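Local coordinates for RagB/SusD family nutrient uptake outer membrane protein (Bacteroides thetaiotaomicron, PDB 7KV2) that probably binds beta-glucan at the bacterial cell surface as a SusD-family outer-membrane protein that serves glycan uptake, at residues C114-V119 / G163-F168; R151-N156 / Y221-E226. All coordinates share one frame; numbering follows the deposited sequence.

Interaction 1 of 2, residues C114-V119 / G163-F168; sequences CAYSGV and GNVPYF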
loop_
_atom_site.group_PDB
_atom_site.type_symbol
_atom_site.label_atom_id
_atom_site.label_comp_id
_atom_site.label_asym_id
_atom_site.label_seq_id
_atom_site.Cartn_x
_atom_site.Cartn_y
_atom_site.Cartn_z
ATOM N N CYS A 114 -12.299 7.693 -2.534
ATOM C CA CYS A 114 -12.247 6.223 -2.734
ATOM C C CYS A 114 -12.572 5.492 -1.439
ATOM O O CYS A 114 -13.326 4.486 -1.492
ATOM C CB CYS A 114 -10.894 5.776 -3.286
ATOM S SG CYS A 114 -10.495 6.451 -4.901
ATOM N N ALA A 115 -12.032 5.924 -0.299
ATOM C CA ALA A 115 -12.224 5.256 0.996
ATOM C C ALA A 115 -13.710 5.276 1.339
ATOM O O ALA A 115 -14.282 4.205 1.712
ATOM C CB ALA A 115 -11.428 5.954 2.052
ATOM N N TYR A 116 -14.348 6.436 1.179
ATOM C CA TYR A 116 -15.773 6.576 1.595
ATOM C C TYR A 116 -16.676 5.897 0.567
ATOM O O TYR A 116 -17.746 5.421 1.009
ATOM C CB TYR A 116 -16.124 8.033 1.909
ATOM C CG TYR A 116 -15.632 8.403 3.279
ATOM C CD1 TYR A 116 -16.205 7.873 4.422
ATOM C CD2 TYR A 116 -14.542 9.237 3.447
ATOM C CE1 TYR A 116 -15.725 8.171 5.687
ATOM C CE2 TYR A 116 -14.064 9.564 4.705
ATOM C CZ TYR A 116 -14.684 9.066 5.835
ATOM O OH TYR A 116 -14.173 9.338 7.072
ATOM N N SER A 117 -16.288 5.794 -0.712
ATOM C CA SER A 117 -17.044 4.989 -1.717
ATOM C C SER A 117 -17.024 3.530 -1.284
ATOM O O SER A 117 -18.103 2.882 -1.277
ATOM C CB SER A 117 -16.536 5.138 -3.126
ATOM O OG SER A 117 -16.530 6.513 -3.476
ATOM N N GLY A 118 -15.852 3.030 -0.892
ATOM C CA GLY A 118 -15.721 1.677 -0.333
ATOM C C GLY A 118 -16.661 1.471 0.861
ATOM O O GLY A 118 -17.465 0.513 0.831
ATOM N N VAL A 119 -16.581 2.350 1.852
ATOM C CA VAL A 119 -17.399 2.297 3.091
ATOM C C VAL A 119 -18.881 2.238 2.695
ATOM O O VAL A 119 -19.608 1.392 3.266
ATOM C CB VAL A 119 -17.107 3.481 4.021
ATOM C CG1 VAL A 119 -18.104 3.503 5.157
ATOM C CG2 VAL A 119 -15.704 3.478 4.593
ATOM N N GLY A 163 -6.946 10.603 10.385
ATOM C CA GLY A 163 -7.099 10.273 11.817
ATOM C C GLY A 163 -8.516 10.540 12.343
ATOM O O GLY A 163 -9.225 9.563 12.662
ATOM N N ASN A 164 -8.880 11.815 12.494
ATOM C CA ASN A 164 -10.157 12.271 13.134
ATOM C C ASN A 164 -11.196 12.539 12.047
ATOM O O ASN A 164 -11.232 13.681 11.536
ATOM C CB ASN A 164 -9.913 13.531 13.982
ATOM C CG ASN A 164 -8.758 13.409 14.938
ATOM O OD1 ASN A 164 -8.788 12.661 15.901
ATOM N ND2 ASN A 164 -7.703 14.148 14.675
ATOM N N VAL A 165 -11.965 11.528 11.621
ATOM C CA VAL A 165 -12.735 11.575 10.335
ATOM C C VAL A 165 -14.157 11.079 10.575
ATOM O O VAL A 165 -14.389 10.425 11.587
ATOM C CB VAL A 165 -12.047 10.725 9.244
ATOM C CG1 VAL A 165 -10.715 11.345 8.876
ATOM C CG2 VAL A 165 -11.904 9.295 9.686
ATOM N N PRO A 166 -15.102 11.358 9.650
ATOM C CA PRO A 166 -16.484 10.887 9.765
ATOM C C PRO A 166 -16.573 9.358 9.842
ATOM O O PRO A 166 -15.797 8.678 9.137
ATOM C CB PRO A 166 -17.176 11.350 8.484
ATOM C CG PRO A 166 -16.295 12.406 7.890
ATOM C CD PRO A 166 -14.909 12.178 8.452
ATOM N N TYR A 167 -17.490 8.833 10.666
ATOM C CA TYR A 167 -17.736 7.376 10.804
ATOM C C TYR A 167 -19.226 7.103 10.597
ATOM O O TYR A 167 -20.073 7.903 11.062
ATOM C CB TYR A 167 -17.229 6.817 12.137
ATOM C CG TYR A 167 -17.457 5.331 12.243
ATOM C CD1 TYR A 167 -16.548 4.438 11.688
ATOM C CD2 TYR A 167 -18.618 4.799 12.807
ATOM C CE1 TYR A 167 -16.761 3.069 11.722
ATOM C CE2 TYR A 167 -18.842 3.427 12.852
ATOM C CZ TYR A 167 -17.910 2.557 12.297
ATOM O OH TYR A 167 -18.075 1.199 12.296
ATOM N N PHE A 168 -19.540 6.041 9.863
ATOM C CA PHE A 168 -20.931 5.557 9.660
ATOM C C PHE A 168 -20.900 4.070 9.268
ATOM O O PHE A 168 -19.961 3.635 8.553
ATOM C CB PHE A 168 -21.673 6.479 8.686
ATOM C CG PHE A 168 -21.090 6.674 7.302
ATOM C CD1 PHE A 168 -20.107 7.623 7.065
ATOM C CD2 PHE A 168 -21.605 5.989 6.208
ATOM C CE1 PHE A 168 -19.608 7.825 5.785
ATOM C CE2 PHE A 168 -21.109 6.194 4.924
ATOM C CZ PHE A 168 -20.096 7.103 4.714
#
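Tyr116 reaches from helix 110-130 to the loop 163-168 and ends in a hydrogen bond: its hydroxyl OH donates to the backbone O of Pro166 at 2.7 Å. The acceptor lies at the edge of the phenol ring, in its plane, and the donor in turn sits in the carbonyl plane on a lone pair, with a C=O...donor angle of 132°. With CG anti to its own carbonyl carbon (chi1 -79°), the ring leaves the helix on the loop side. Around the hydroxyl the loop packs closely; OH comes 3.2 Å from CD of Pro166, whose side chain crosses that of the tyrosine at about a right angle, and 3.3 Å from CB of Val165. Lower on the ring, CD1 of Tyr116 touches CE1 of Phe168 at 3.7 Å. The two aromatic rings meet rim to rim, their planes only 12° apart and neither lying over the other. A phenylalanine in place of Tyr116 would probably leave the Pro166 carbonyl without this donor and the loop less firmly tied to the helix. One turn on, Val119 places CG1 over one face of the Phe168 ring, offset toward the rim, 4.0 Å from CE2. The same methyl lies 3.9 Å from the backbone O of Phe168, which accepts a hydrogen bond from Tyr155 OH. The Phe168 ring thus touches both Tyr116 and Val119. The contact joins a helix, by one hydrogen bond and apolar packing, to the loop that follows the next helix in the chain: Trp112 of helix 110-130 also touches Val165 and Pro166, Leu186 of helix 183-200 meets Val165, and helix 137-162 packs Val158 on Tyr116 and Tyr155 on Val119.

Interaction 2 of 2, residues R151-N156 / Y221-E226; sequences RVFYYN and YMLYAE. With EDO (1,2-ethanediol), chain E.
Glu226 OE2 is gripped by two nitrogens, ND2 of Asn156 across the contact and NZ of Lys160 one turn further along the same helix, the latter in a salt bridge. The Asn156 ND2 bond to Glu226 OE2 is 3.1 Å long and fairly straight, 159° at the hydrogen. The oxygen lies close to the amide plane, but the amide meets it from above the carboxylate plane, and the two flat groups are turned 81° against each other. CG of Glu226 is anti to the backbone N and the chain runs on extended, carrying the carboxylate across to helix 137-162. Its other oxygen, OE1, takes a hydrogen bond from Tyr403 OH and another from O2 of a 1,2-ethanediol, 3.1 Å away and probably left from the crystallisation liquor. With both oxygens engaged and a lysine beside them, the carboxylate is probably kept ionised. Alongside this polar patch, Leu223 supplies the apolar part of the contact. Its CD2 rests 3.8 Å from the backbone N of Phe153 and 4.0 Å from CB of the same residue, at the edge of the Phe153 ring, while CG1 of Val152 touches that methyl at 4.0 Å. The second methyl, CD1, turns to the asparagine and lies 4.1 Å from ND2 of Asn156. The axes of segments 151-156 and 221-226 approach to 11.1 Å, a distance bridged by Leu223 and Glu226, and cross at 35°. Such helix-to-helix packing is consistent with the TPR-like helical region of SusD proteins. Helix 137-162 is flanked by helix 110-130, whose Val119 and Cys122 touch Tyr154, and helix 217-231 by helices 237-249 and 405-417, where Met244 and Asn411 meet Met222.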
loop_
_atom_site.group_PDB
_atom_site.type_symbol
_atom_site.label_atom_id
_atom_site.label_comp_id
_atom_site.label_asym_id
_atom_site.label_seq_id
_atom_site.Cartn_x
_atom_site.Cartn_y
_atom_site.Cartn_z
ATOM N N ARG A 151 -14.665 -2.908 5.022
ATOM C CA ARG A 151 -15.022 -1.589 5.580
ATOM C C ARG A 151 -13.889 -1.090 6.476
ATOM O O ARG A 151 -13.580 0.080 6.392
ATOM C CB ARG A 151 -16.338 -1.661 6.360
ATOM C CG ARG A 151 -16.847 -0.296 6.786
ATOM C CD ARG A 151 -18.335 -0.354 7.170
ATOM N NE ARG A 151 -18.516 -1.166 8.360
ATOM C CZ ARG A 151 -19.675 -1.729 8.741
ATOM N NH1 ARG A 151 -20.767 -1.583 8.018
ATOM N NH2 ARG A 151 -19.721 -2.452 9.837
ATOM N N VAL A 152 -13.294 -1.949 7.295
ATOM C CA VAL A 152 -12.150 -1.605 8.184
ATOM C C VAL A 152 -10.953 -1.232 7.297
ATOM O O VAL A 152 -10.240 -0.263 7.647
ATOM C CB VAL A 152 -11.833 -2.737 9.171
ATOM C CG1 VAL A 152 -10.613 -2.417 10.028
ATOM C CG2 VAL A 152 -13.029 -3.040 10.084
ATOM N N PHE A 153 -10.770 -1.956 6.193
ATOM C CA PHE A 153 -9.645 -1.714 5.226
ATOM C C PHE A 153 -9.785 -0.282 4.659
ATOM O O PHE A 153 -8.832 0.518 4.679
ATOM C CB PHE A 153 -9.598 -2.814 4.156
ATOM C CG PHE A 153 -8.335 -2.782 3.313
ATOM C CD1 PHE A 153 -8.181 -1.885 2.275
ATOM C CD2 PHE A 153 -7.222 -3.531 3.696
ATOM C CE1 PHE A 153 -6.997 -1.818 1.550
ATOM C CE2 PHE A 153 -6.033 -3.439 2.995
ATOM C CZ PHE A 153 -5.931 -2.592 1.912
ATOM N N TYR A 154 -10.991 0.132 4.289
ATOM C CA TYR A 154 -11.211 1.481 3.730
ATOM C C TYR A 154 -11.078 2.547 4.838
ATOM O O TYR A 154 -10.511 3.639 4.560
ATOM C CB TYR A 154 -12.558 1.520 3.016
ATOM C CG TYR A 154 -12.704 0.651 1.801
ATOM C CD1 TYR A 154 -11.871 0.830 0.697
ATOM C CD2 TYR A 154 -13.738 -0.259 1.688
ATOM C CE1 TYR A 154 -12.059 0.106 -0.464
ATOM C CE2 TYR A 154 -13.907 -1.020 0.544
ATOM C CZ TYR A 154 -13.060 -0.845 -0.539
ATOM O OH TYR A 154 -13.225 -1.543 -1.708
ATOM N N TYR A 155 -11.607 2.284 6.050
ATOM C CA TYR A 155 -11.476 3.226 7.195
ATOM C C TYR A 155 -10.001 3.381 7.588
ATOM O O TYR A 155 -9.603 4.461 7.958
ATOM C CB TYR A 155 -12.292 2.785 8.414
ATOM C CG TYR A 155 -13.706 3.295 8.351
ATOM C CD1 TYR A 155 -13.936 4.653 8.296
ATOM C CD2 TYR A 155 -14.803 2.453 8.362
ATOM C CE1 TYR A 155 -15.215 5.179 8.216
ATOM C CE2 TYR A 155 -16.093 2.970 8.297
ATOM C CZ TYR A 155 -16.302 4.331 8.207
ATOM O OH TYR A 155 -17.562 4.875 8.137
ATOM N N ASN A 156 -9.196 2.335 7.416
ATOM C CA ASN A 156 -7.761 2.365 7.722
ATOM C C ASN A 156 -7.086 3.391 6.804
ATOM O O ASN A 156 -6.177 4.095 7.272
ATOM C CB ASN A 156 -7.169 0.953 7.604
ATOM C CG ASN A 156 -5.724 0.946 7.999
ATOM O OD1 ASN A 156 -5.384 1.399 9.102
ATOM N ND2 ASN A 156 -4.874 0.439 7.096
ATOM N N TYR A 221 -6.067 -10.997 9.721
ATOM C CA TYR A 221 -5.013 -11.124 10.754
ATOM C C TYR A 221 -3.971 -10.032 10.527
ATOM O O TYR A 221 -3.507 -9.359 11.472
ATOM C CB TYR A 221 -4.406 -12.514 10.701
ATOM C CG TYR A 221 -5.198 -13.585 11.413
ATOM C CD1 TYR A 221 -6.335 -13.306 12.175
ATOM C CD2 TYR A 221 -4.755 -14.895 11.362
ATOM C CE1 TYR A 221 -7.027 -14.326 12.827
ATOM C CE2 TYR A 221 -5.411 -15.908 12.047
ATOM C CZ TYR A 221 -6.560 -15.625 12.767
ATOM O OH TYR A 221 -7.160 -16.661 13.455
ATOM N N MET A 222 -3.586 -9.845 9.280
ATOM C CA MET A 222 -2.547 -8.833 8.967
ATOM C C MET A 222 -3.098 -7.415 9.194
ATOM O O MET A 222 -2.348 -6.568 9.684
ATOM C CB MET A 222 -2.019 -8.997 7.544
ATOM C CG MET A 222 -1.179 -10.271 7.360
ATOM S SD MET A 222 0.304 -10.335 8.394
ATOM C CE MET A 222 1.378 -9.223 7.458
ATOM N N LEU A 223 -4.328 -7.134 8.770
ATOM C CA LEU A 223 -4.976 -5.819 8.990
ATOM C C LEU A 223 -5.128 -5.562 10.509
ATOM O O LEU A 223 -4.857 -4.439 10.974
ATOM C CB LEU A 223 -6.310 -5.817 8.241
ATOM C CG LEU A 223 -7.117 -4.532 8.374
ATOM C CD1 LEU A 223 -6.306 -3.332 7.946
ATOM C CD2 LEU A 223 -8.404 -4.627 7.570
ATOM N N TYR A 224 -5.433 -6.606 11.270
ATOM C CA TYR A 224 -5.555 -6.546 12.754
ATOM C C TYR A 224 -4.191 -6.136 13.333
ATOM O O TYR A 224 -4.079 -5.112 14.050
ATOM C CB TYR A 224 -6.116 -7.874 13.267
ATOM C CG TYR A 224 -6.192 -7.976 14.773
ATOM C CD1 TYR A 224 -5.075 -8.268 15.530
ATOM C CD2 TYR A 224 -7.380 -7.712 15.438
ATOM C CE1 TYR A 224 -5.146 -8.389 16.913
ATOM C CE2 TYR A 224 -7.460 -7.810 16.823
ATOM C CZ TYR A 224 -6.348 -8.154 17.563
ATOM O OH TYR A 224 -6.421 -8.224 18.924
ATOM N N ALA A 225 -3.118 -6.849 12.959
ATOM C CA ALA A 225 -1.753 -6.553 13.454
ATOM C C ALA A 225 -1.364 -5.123 13.069
ATOM O O ALA A 225 -0.742 -4.395 13.913
ATOM C CB ALA A 225 -0.763 -7.562 12.907
ATOM N N GLU A 226 -1.700 -4.730 11.839
ATOM C CA GLU A 226 -1.395 -3.391 11.300
ATOM C C GLU A 226 -1.993 -2.312 12.212
ATOM O O GLU A 226 -1.228 -1.415 12.662
ATOM C CB GLU A 226 -1.907 -3.201 9.884
ATOM C CG GLU A 226 -1.606 -1.799 9.358
ATOM C CD GLU A 226 -1.856 -1.553 7.877
ATOM O OE1 GLU A 226 -2.046 -2.529 7.090
ATOM O OE2 GLU A 226 -1.910 -0.389 7.531
HETATM C C1 EDO E . -2.571 1.602 4.880
HETATM O O1 EDO E . -1.868 2.755 4.450
HETATM C C2 EDO E . -2.008 0.310 4.414
HETATM O O2 EDO E . -2.828 -0.859 4.589
#

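Interactions 1 and 2 lie with their centres about 13 Å apart, on the same side of the chain's centre, and all four segments belong to the same sequence family, which is placed in the TPR clan. Their segments alternate along the chain: 114-119, 151-156, 163-168, 221-226. Helix 137-162 is the common element, supplying 151-156 to interaction 2 and leading directly into the loop 163-168 of interaction 1. The two also touch, through packing of Tyr154 on Gly118. Helix 137-162 thus sits between helix 110-130 and helix 217-231 and runs on into the loop 163-168, one continuous helical packing consistent with the TPR-like scaffold of SusD proteins.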